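Local coordinates for protein DnaJ homolog subfamily C member 27-A (Xenopus laevis, PDB 6JMG) that binds GTP with magnesium as a Rab-family small GTPase carrying a J domain, and is possibly involved in regulating the MEK/ERK pathway, at residues Val27-Ile32 and Ile93-Val98; Leu244-Cys249 and Asp256-Val261. All coordinates share one frame; numbering follows the deposited sequence.

Contact 1 (Val27-Ile32 and Ile93-Val98); sequences VGKSCI and ILVYDV. With MG (magnesium ion), chain D; GTP (guanosine-5'-triphosphate), chain C.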
ATOM      1  N   VAL A  27     -14.030  10.611  11.381  1.00 63.79           N
ATOM      2  CA  VAL A  27     -13.208   9.549  11.923  1.00 56.39           C
ATOM      3  C   VAL A  27     -12.015  10.072  12.723  1.00 56.51           C
ATOM      4  O   VAL A  27     -11.530   9.370  13.614  1.00 52.80           O
ATOM      5  CB  VAL A  27     -12.848   8.675  10.705  1.00 56.93           C
ATOM      6  CG1 VAL A  27     -11.583   7.961  10.886  1.00 63.10           C
ATOM      7  CG2 VAL A  27     -13.964   7.688  10.438  1.00 58.03           C
ATOM      8  N   GLY A  28     -11.570  11.303  12.485  1.00 63.48           N
ATOM      9  CA  GLY A  28     -10.472  11.888  13.220  1.00 48.40           C
ATOM     10  C   GLY A  28      -9.190  12.165  12.432  1.00 71.61           C
ATOM     11  O   GLY A  28      -8.126  12.291  13.053  1.00 66.40           O
ATOM     12  N   LYS A  29      -9.259  12.267  11.099  1.00 67.05           N
ATOM     13  CA  LYS A  29      -8.043  12.439  10.316  1.00 57.34           C
ATOM     14  C   LYS A  29      -7.387  13.774  10.621  1.00 57.21           C
ATOM     15  O   LYS A  29      -6.199  13.841  10.947  1.00 57.34           O
ATOM     16  CB  LYS A  29      -8.364  12.358   8.820  1.00 46.68           C
ATOM     17  CG  LYS A  29      -8.959  11.020   8.394  1.00 54.00           C
ATOM     18  CD  LYS A  29      -9.198  10.954   6.888  1.00 48.68           C
ATOM     19  CE  LYS A  29     -10.374  11.840   6.453  1.00 53.97           C
ATOM     20  NZ  LYS A  29     -11.621  11.581   7.198  1.00 47.79           N
ATOM     21  N   SER A  30      -8.162  14.848  10.563  1.00 47.75           N
ATOM     22  CA  SER A  30      -7.600  16.155  10.876  1.00 50.22           C
ATOM     23  C   SER A  30      -7.053  16.204  12.298  1.00 60.23           C
ATOM     24  O   SER A  30      -5.970  16.765  12.524  1.00 59.61           O
ATOM     25  CB  SER A  30      -8.632  17.233  10.619  1.00 48.27           C
ATOM     26  OG  SER A  30      -9.141  17.060   9.328  1.00 47.72           O
ATOM     27  N   CYS A  31      -7.766  15.592  13.270  1.00 49.87           N
ATOM     28  CA  CYS A  31      -7.346  15.780  14.654  1.00 51.37           C
ATOM     29  C   CYS A  31      -6.153  14.914  15.016  1.00 58.00           C
ATOM     30  O   CYS A  31      -5.326  15.337  15.827  1.00 58.12           O
ATOM     31  CB  CYS A  31      -8.467  15.459  15.665  1.00 57.70           C
ATOM     32  SG  CYS A  31      -9.977  16.428  15.674  1.00 66.32           S
ATOM     33  N   ILE A  32      -5.971  13.763  14.365  1.00 49.38           N
ATOM     34  CA  ILE A  32      -4.709  13.045  14.514  1.00 55.40           C
ATOM     35  C   ILE A  32      -3.549  13.916  14.046  1.00 58.48           C
ATOM     36  O   ILE A  32      -2.535  14.053  14.743  1.00 60.07           O
ATOM     37  CB  ILE A  32      -4.750  11.710  13.753  1.00 58.25           C
ATOM     38  CG1 ILE A  32      -5.644  10.700  14.484  1.00 56.56           C
ATOM     39  CG2 ILE A  32      -3.354  11.155  13.633  1.00 50.98           C
ATOM     40  CD1 ILE A  32      -5.896   9.458  13.670  1.00 50.55           C
ATOM     41  N   ILE A  93      -1.996   7.999   6.027  1.00 64.19           N
ATOM     42  CA  ILE A  93      -2.605   7.839   7.341  1.00 51.15           C
ATOM     43  C   ILE A  93      -4.040   7.393   7.094  1.00 57.49           C
ATOM     44  O   ILE A  93      -4.895   8.187   6.681  1.00 60.37           O
ATOM     45  CB  ILE A  93      -2.504   9.129   8.164  1.00 51.39           C
ATOM     46  CG1 ILE A  93      -1.033   9.466   8.385  1.00 54.48           C
ATOM     47  CG2 ILE A  93      -3.106   8.957   9.525  1.00 56.50           C
ATOM     48  CD1 ILE A  93      -0.784  10.833   8.979  1.00 55.86           C
ATOM     49  N   LEU A  94      -4.299   6.110   7.321  1.00 57.28           N
ATOM     50  CA  LEU A  94      -5.597   5.502   7.053  1.00 54.89           C
ATOM     51  C   LEU A  94      -6.316   5.271   8.376  1.00 56.02           C
ATOM     52  O   LEU A  94      -5.858   4.478   9.203  1.00 60.43           O
ATOM     53  CB  LEU A  94      -5.427   4.189   6.286  1.00 51.41           C
ATOM     54  CG  LEU A  94      -6.710   3.608   5.674  1.00 58.97           C
ATOM     55  CD1 LEU A  94      -7.219   4.512   4.585  1.00 63.58           C
ATOM     56  CD2 LEU A  94      -6.474   2.238   5.112  1.00 53.02           C
ATOM     57  N   VAL A  95      -7.456   5.936   8.565  1.00 52.71           N
ATOM     58  CA  VAL A  95      -8.050   6.070   9.889  1.00 55.41           C
ATOM     59  C   VAL A  95      -9.471   5.534   9.866  1.00 57.23           C
ATOM     60  O   VAL A  95     -10.200   5.729   8.889  1.00 63.74           O
ATOM     61  CB  VAL A  95      -8.045   7.535  10.388  1.00 58.68           C
ATOM     62  CG1 VAL A  95      -8.395   7.587  11.889  1.00 52.99           C
ATOM     63  CG2 VAL A  95      -6.691   8.233  10.118  1.00 46.82           C
ATOM     64  N   TYR A  96      -9.853   4.857  10.954  1.00 48.55           N
ATOM     65  CA  TYR A  96     -11.247   4.547  11.246  1.00 51.69           C
ATOM     66  C   TYR A  96     -11.520   4.741  12.731  1.00 61.82           C
ATOM     67  O   TYR A  96     -10.615   5.004  13.535  1.00 51.57           O
ATOM     68  CB  TYR A  96     -11.630   3.127  10.846  1.00 51.96           C
ATOM     69  CG  TYR A  96     -10.913   2.036  11.580  1.00 50.20           C
ATOM     70  CD1 TYR A  96      -9.601   1.688  11.255  1.00 56.06           C
ATOM     71  CD2 TYR A  96     -11.561   1.304  12.566  1.00 53.35           C
ATOM     72  CE1 TYR A  96      -8.946   0.647  11.923  1.00 60.85           C
ATOM     73  CE2 TYR A  96     -10.926   0.268  13.233  1.00 54.31           C
ATOM     74  CZ  TYR A  96      -9.623  -0.060  12.916  1.00 62.12           C
ATOM     75  OH  TYR A  96      -9.001  -1.094  13.598  1.00 71.27           O
ATOM     76  N   ASP A  97     -12.800   4.614  13.077  1.00 63.92           N
ATOM     77  CA  ASP A  97     -13.313   4.812  14.428  1.00 54.78           C
ATOM     78  C   ASP A  97     -13.743   3.452  14.972  1.00 59.10           C
ATOM     79  O   ASP A  97     -14.670   2.832  14.441  1.00 64.76           O
ATOM     80  CB  ASP A  97     -14.469   5.819  14.386  1.00 67.71           C
ATOM     81  CG  ASP A  97     -15.124   6.075  15.744  1.00 80.05           C
ATOM     82  OD1 ASP A  97     -15.950   7.015  15.803  1.00 83.89           O
ATOM     83  OD2 ASP A  97     -14.855   5.354  16.734  1.00 84.40           O
ATOM     84  N   VAL A  98     -13.088   3.001  16.045  1.00 60.74           N
ATOM     85  CA  VAL A  98     -13.410   1.699  16.620  1.00 62.13           C
ATOM     86  C   VAL A  98     -14.846   1.639  17.111  1.00 66.02           C
ATOM     87  O   VAL A  98     -15.372   0.547  17.356  1.00 66.43           O
ATOM     88  CB  VAL A  98     -12.445   1.348  17.769  1.00 60.77           C
ATOM     89  CG1 VAL A  98     -11.015   1.256  17.253  1.00 56.77           C
ATOM     90  CG2 VAL A  98     -12.569   2.372  18.920  1.00 55.40           C
TER
HETATM   91 MG    MG D 302     -10.762  16.387   8.424  1.00 57.00          MG
HETATM   92  PG  GTP C 301     -13.563  14.939   7.872  1.00 61.34           P
HETATM   93  O1G GTP C 301     -12.480  15.967   7.627  1.00 47.09           O
HETATM   94  O2G GTP C 301     -13.423  13.747   6.959  1.00 46.63           O
HETATM   95  O3G GTP C 301     -14.921  15.580   7.651  1.00 57.06           O
HETATM   96  O3B GTP C 301     -13.489  14.298   9.357  1.00 64.58           O
HETATM   97  PB  GTP C 301     -12.106  13.972  10.116  1.00 63.80           P
HETATM   98  O1B GTP C 301     -11.644  12.569   9.827  1.00 52.01           O
HETATM   99  O2B GTP C 301     -10.979  14.931   9.813  1.00 47.53           O
HETATM  100  O3A GTP C 301     -12.547  14.009  11.663  1.00 69.93           O
HETATM  101  PA  GTP C 301     -12.039  15.141  12.681  1.00 59.82           P
HETATM  102  O1A GTP C 301     -10.545  15.103  12.892  1.00 54.27           O
HETATM  103  O2A GTP C 301     -12.459  16.510  12.237  1.00 59.19           O
HETATM  104  O5' GTP C 301     -12.861  14.692  13.971  1.00 62.49           O
HETATM  105  C5' GTP C 301     -14.256  14.525  13.884  1.00 63.66           C
HETATM  106  C4' GTP C 301     -14.826  14.710  15.286  1.00 54.57           C
HETATM  107  O4' GTP C 301     -14.361  13.653  16.081  1.00 57.22           O
HETATM  108  C3' GTP C 301     -14.374  15.968  15.984  1.00 50.49           C
HETATM  109  O3' GTP C 301     -15.478  16.343  16.749  1.00 52.00           O
HETATM  110  C2' GTP C 301     -13.285  15.554  16.944  1.00 59.42           C
HETATM  111  O2' GTP C 301     -13.282  16.250  18.170  1.00 59.82           O
HETATM  112  C1' GTP C 301     -13.678  14.138  17.232  1.00 51.18           C
HETATM  113  N9  GTP C 301     -12.509  13.296  17.485  1.00 58.35           N
HETATM  114  C8  GTP C 301     -11.415  13.130  16.673  1.00 56.33           C
HETATM  115  N7  GTP C 301     -10.586  12.226  17.260  1.00 57.76           N
HETATM  116  C5  GTP C 301     -11.141  11.822  18.426  1.00 63.62           C
HETATM  117  C6  GTP C 301     -10.725  10.925  19.397  1.00 63.49           C
HETATM  118  O6  GTP C 301      -9.654  10.332  19.293  1.00 56.12           O
HETATM  119  N1  GTP C 301     -11.533  10.683  20.488  1.00 67.33           N
HETATM  120  C2  GTP C 301     -12.736  11.333  20.625  1.00 60.88           C
HETATM  121  N2  GTP C 301     -13.478  11.088  21.697  1.00 74.61           N
HETATM  122  N3  GTP C 301     -13.151  12.231  19.656  1.00 59.27           N
HETATM  123  C4  GTP C 301     -12.360  12.474  18.578  1.00 64.24           C
HETATM  124  O   HOH W   1      -9.632  15.201   7.085  1.00 56.67           O
HETATM  125  O   HOH W   2     -11.763  17.651   9.844  1.00 48.16           O
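Val95 meets three side chains of the phosphate-binding loop and the start of helix 29-38. The strand 91-97 lies beside that loop, with Val95 near Lys29 and Asp97 near Val27. The CG1 methyl of Val95 is the main meeting point. The Val27 and Val95 side chains slide past each other in opposite directions, with Val27 CG1 3.4 Å from Val95 CG1. Ile32 and Val95 meet tip to tip, with Ile32 CD1 3.6 Å from Val95 CG1. Val95 CG2 touches the aliphatic CG of Lys29 at 4.0 Å. Val27 CG1 stands anti to its backbone N (chi1 153°), next to the Val95 carbonyl, and also packs on the CA of Tyr96. The Tyr96 side chain turns away and meets Phe104. Asp97 brushes Val27 with its CB, while its carboxylate bonds to Gly99 and His100.

The polar chemistry lies on the nucleotide. GTP O1B takes the amides of Gly28 and Lys29 and also Lys29 NZ, which lies 2.8 Å from it. The lysine chain bends at chi3 and chi4, and NZ also bonds GTP O2G. Ser30 OG binds the magnesium ion at 2.0 Å, with Thr48 as a further protein ligand. The arrangement is that of a P-loop (Walker A). Apolar contacts join the loop to the central strand, while amides, lysine and metal probably offset the phosphate charge.

Contact 2 (Leu244-Cys249 and Asp256-Val261); sequences LHPDKC and DAFKAV
The nearest CA atoms are those of Leu244 and Phe258, 5.7 Å apart, where the chain leaves helix 230-244 and passes beside helix 254-278. Phe258 carries much of the contact. Its CG is anti to the backbone N (chi1 180°), which puts CG on the side of the loop, where Pro246 CD meets it.

His245 meets that ring edge-to-face. The ring centroids are 4.9 Å apart and the planes are inclined at 54°, so the T-shape is tilted. His245 CD2 does the touching. It sits over one face of Phe258, displaced toward the rim, and is 3.8 Å from CZ. Pro246 crosses the phenylalanine side chain at about a right angle. Pro246 CD is 4.0 Å from Phe258 CD2 and also lies over one face of the His245 ring, offset toward the rim.

The imidazole is also held at ND1. Asp247 N donates to ND1 at 2.9 Å, nearly in the ring plane, with an N-H...acceptor angle of 161°. This bond probably limits rotation of the imidazole and keeps CD2 turned to Phe258.

Leu244, Ala257 and Val261 form the buried part. Leu244 CD1 rests on Ala257 CB at 4.0 Å and lies farther from Val261 CG2. Ile209 and Ile212 of helix 203-213 also touch Leu244, while Tyr237 and Ala241 of helix 230-244 touch Phe258. An alanine at Phe258 would probably leave His245 without its aromatic partner and open a gap beside Pro246.

The sequence His245-Pro246-Asp247 is the HPD motif of J domains. It lies in the loop between two long helices, as is typical of the DnaJ fold, and this contact packs its histidine and proline against helix 254-278. In J domains this motif stimulates Hsp70 partners, and it probably does so here.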
ATOM      1  N   LEU A 244       7.651 -13.761  -8.215  1.00 68.34           N
ATOM      2  CA  LEU A 244       8.985 -14.338  -8.265  1.00 65.02           C
ATOM      3  C   LEU A 244      10.120 -13.335  -8.392  1.00 67.08           C
ATOM      4  O   LEU A 244      11.284 -13.751  -8.410  1.00 66.45           O
ATOM      5  CB  LEU A 244       9.084 -15.301  -9.436  1.00 62.58           C
ATOM      6  CG  LEU A 244       8.137 -16.469  -9.395  1.00 62.69           C
ATOM      7  CD1 LEU A 244       8.350 -17.245 -10.651  1.00 60.15           C
ATOM      8  CD2 LEU A 244       8.427 -17.304  -8.179  1.00 68.46           C
ATOM      9  N   HIS A 245       9.837 -12.053  -8.503  1.00 67.47           N
ATOM     10  CA  HIS A 245      10.911 -11.116  -8.765  1.00 62.14           C
ATOM     11  C   HIS A 245      11.935 -11.222  -7.611  1.00 64.25           C
ATOM     12  O   HIS A 245      11.526 -11.306  -6.465  1.00 69.37           O
ATOM     13  CB  HIS A 245      10.390  -9.693  -8.894  1.00 71.00           C
ATOM     14  CG  HIS A 245      11.424  -8.733  -9.391  1.00 80.68           C
ATOM     15  ND1 HIS A 245      12.472  -8.306  -8.605  1.00 80.19           N
ATOM     16  CD2 HIS A 245      11.598  -8.154 -10.602  1.00 78.80           C
ATOM     17  CE1 HIS A 245      13.238  -7.490  -9.307  1.00 77.75           C
ATOM     18  NE2 HIS A 245      12.723  -7.375 -10.516  1.00 76.45           N
ATOM     19  N   PRO A 246      13.227 -11.313  -7.947  1.00 70.35           N
ATOM     20  CA  PRO A 246      14.226 -11.535  -6.859  1.00 74.59           C
ATOM     21  C   PRO A 246      14.306 -10.406  -5.838  1.00 76.04           C
ATOM     22  O   PRO A 246      14.848 -10.628  -4.747  1.00 73.39           O
ATOM     23  CB  PRO A 246      15.551 -11.669  -7.635  1.00 77.79           C
ATOM     24  CG  PRO A 246      15.196 -11.766  -9.084  1.00 73.19           C
ATOM     25  CD  PRO A 246      13.824 -11.229  -9.273  1.00 67.44           C
ATOM     26  N   ASP A 247      13.798  -9.210  -6.157  1.00 75.98           N
ATOM     27  CA  ASP A 247      13.699  -8.140  -5.170  1.00 80.14           C
ATOM     28  C   ASP A 247      12.664  -8.478  -4.098  1.00 93.28           C
ATOM     29  O   ASP A 247      12.882  -8.233  -2.906  1.00 90.42           O
ATOM     30  CB  ASP A 247      13.300  -6.832  -5.853  1.00 83.32           C
ATOM     31  CG  ASP A 247      14.468  -6.093  -6.469  1.00 88.34           C
ATOM     32  OD1 ASP A 247      15.621  -6.573  -6.389  1.00 87.45           O
ATOM     33  OD2 ASP A 247      14.207  -5.016  -7.050  1.00 88.00           O
ATOM     34  N   LYS A 248      11.503  -8.979  -4.526  1.00 98.43           N
ATOM     35  CA  LYS A 248      10.380  -9.290  -3.658  1.00 88.44           C
ATOM     36  C   LYS A 248      10.475 -10.675  -3.039  1.00 88.75           C
ATOM     37  O   LYS A 248       9.987 -10.874  -1.920  1.00 92.68           O
ATOM     38  CB  LYS A 248       9.058  -9.170  -4.432  1.00 93.21           C
ATOM     39  CG  LYS A 248       8.835  -7.794  -5.048  1.00111.30           C
ATOM     40  CD  LYS A 248       7.444  -7.659  -5.679  1.00117.77           C
ATOM     41  CE  LYS A 248       6.679  -6.471  -5.078  1.00117.92           C
ATOM     42  NZ  LYS A 248       5.289  -6.344  -5.610  1.00115.44           N
ATOM     43  N   CYS A 249      11.120 -11.622  -3.716  1.00 83.75           N
ATOM     44  CA  CYS A 249      11.128 -13.023  -3.313  1.00 73.95           C
ATOM     45  C   CYS A 249      12.535 -13.440  -2.918  1.00 82.09           C
ATOM     46  O   CYS A 249      13.469 -13.355  -3.722  1.00 88.23           O
ATOM     47  CB  CYS A 249      10.631 -13.900  -4.458  1.00 68.30           C
ATOM     48  SG  CYS A 249      10.583 -15.640  -4.059  1.00 75.14           S
ATOM     49  N   ASP A 256      16.519 -17.229 -11.197  1.00 75.07           N
ATOM     50  CA  ASP A 256      16.493 -18.046 -12.412  1.00 76.41           C
ATOM     51  C   ASP A 256      15.059 -18.312 -12.844  1.00 67.66           C
ATOM     52  O   ASP A 256      14.754 -18.342 -14.043  1.00 67.28           O
ATOM     53  CB  ASP A 256      17.235 -19.365 -12.210  1.00 74.65           C
ATOM     54  CG  ASP A 256      18.626 -19.168 -11.660  1.00 95.33           C
ATOM     55  OD1 ASP A 256      19.465 -18.559 -12.360  1.00 87.95           O
ATOM     56  OD2 ASP A 256      18.873 -19.625 -10.520  1.00110.78           O
ATOM     57  N   ALA A 257      14.167 -18.495 -11.875  1.00 58.60           N
ATOM     58  CA  ALA A 257      12.761 -18.658 -12.198  1.00 56.84           C
ATOM     59  C   ALA A 257      12.202 -17.405 -12.851  1.00 62.78           C
ATOM     60  O   ALA A 257      11.475 -17.485 -13.851  1.00 53.80           O
ATOM     61  CB  ALA A 257      11.983 -18.988 -10.933  1.00 52.40           C
ATOM     62  N   PHE A 258      12.541 -16.232 -12.306  1.00 57.55           N
ATOM     63  CA  PHE A 258      12.105 -14.992 -12.930  1.00 56.73           C
ATOM     64  C   PHE A 258      12.640 -14.869 -14.354  1.00 59.54           C
ATOM     65  O   PHE A 258      11.879 -14.639 -15.296  1.00 65.31           O
ATOM     66  CB  PHE A 258      12.550 -13.806 -12.106  1.00 56.02           C
ATOM     67  CG  PHE A 258      12.138 -12.503 -12.698  1.00 59.59           C
ATOM     68  CD1 PHE A 258      10.789 -12.173 -12.802  1.00 57.13           C
ATOM     69  CD2 PHE A 258      13.078 -11.617 -13.170  1.00 57.91           C
ATOM     70  CE1 PHE A 258      10.402 -10.985 -13.332  1.00 54.56           C
ATOM     71  CE2 PHE A 258      12.684 -10.410 -13.725  1.00 65.09           C
ATOM     72  CZ  PHE A 258      11.351 -10.096 -13.802  1.00 57.70           C
ATOM     73  N   LYS A 259      13.947 -15.075 -14.533  1.00 65.31           N
ATOM     74  CA  LYS A 259      14.529 -15.046 -15.869  1.00 59.98           C
ATOM     75  C   LYS A 259      13.819 -16.023 -16.806  1.00 63.77           C
ATOM     76  O   LYS A 259      13.606 -15.721 -17.991  1.00 61.34           O
ATOM     77  CB  LYS A 259      16.026 -15.363 -15.783  1.00 52.79           C
ATOM     78  CG  LYS A 259      16.749 -15.355 -17.128  1.00 54.82           C
ATOM     79  CD  LYS A 259      18.227 -15.744 -17.001  1.00 74.68           C
ATOM     80  CE  LYS A 259      18.852 -15.206 -15.703  1.00 96.49           C
ATOM     81  NZ  LYS A 259      20.331 -14.939 -15.804  1.00101.84           N
ATOM     82  N   ALA A 260      13.427 -17.192 -16.294  1.00 51.64           N
ATOM     83  CA  ALA A 260      12.782 -18.178 -17.152  1.00 55.34           C
ATOM     84  C   ALA A 260      11.404 -17.703 -17.571  1.00 63.18           C
ATOM     85  O   ALA A 260      11.000 -17.864 -18.731  1.00 62.89           O
ATOM     86  CB  ALA A 260      12.695 -19.524 -16.437  1.00 54.97           C
ATOM     87  N   VAL A 261      10.680 -17.100 -16.633  1.00 60.78           N
ATOM     88  CA  VAL A 261       9.365 -16.550 -16.928  1.00 59.88           C
ATOM     89  C   VAL A 261       9.480 -15.413 -17.948  1.00 62.41           C
ATOM     90  O   VAL A 261       8.707 -15.336 -18.917  1.00 60.60           O
ATOM     91  CB  VAL A 261       8.701 -16.114 -15.607  1.00 49.51           C
ATOM     92  CG1 VAL A 261       7.687 -15.023 -15.830  1.00 55.12           C
ATOM     93  CG2 VAL A 261       8.058 -17.321 -14.954  1.00 48.81           C
TER

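In the fold
Contacts 1 and 2 belong to different parts of the chain, the Ras-family GTPase and the J domain. They share no helix or strand. Their centres are 38 Å apart, on opposite sides of the chain's centre, and their nearest atoms are about 18 Å apart. All touching residues of contact 1 are buried, and it joins the phosphate-binding loop and the start of a helix to a strand of the sheet. Contact 2 is partly buried and joins a loop to a helix. Both rest on apolar side chains across the segments. Contact 1 adds a nucleotide and a metal, whereas contact 2 adds an aromatic pair and lies away from the GTP site.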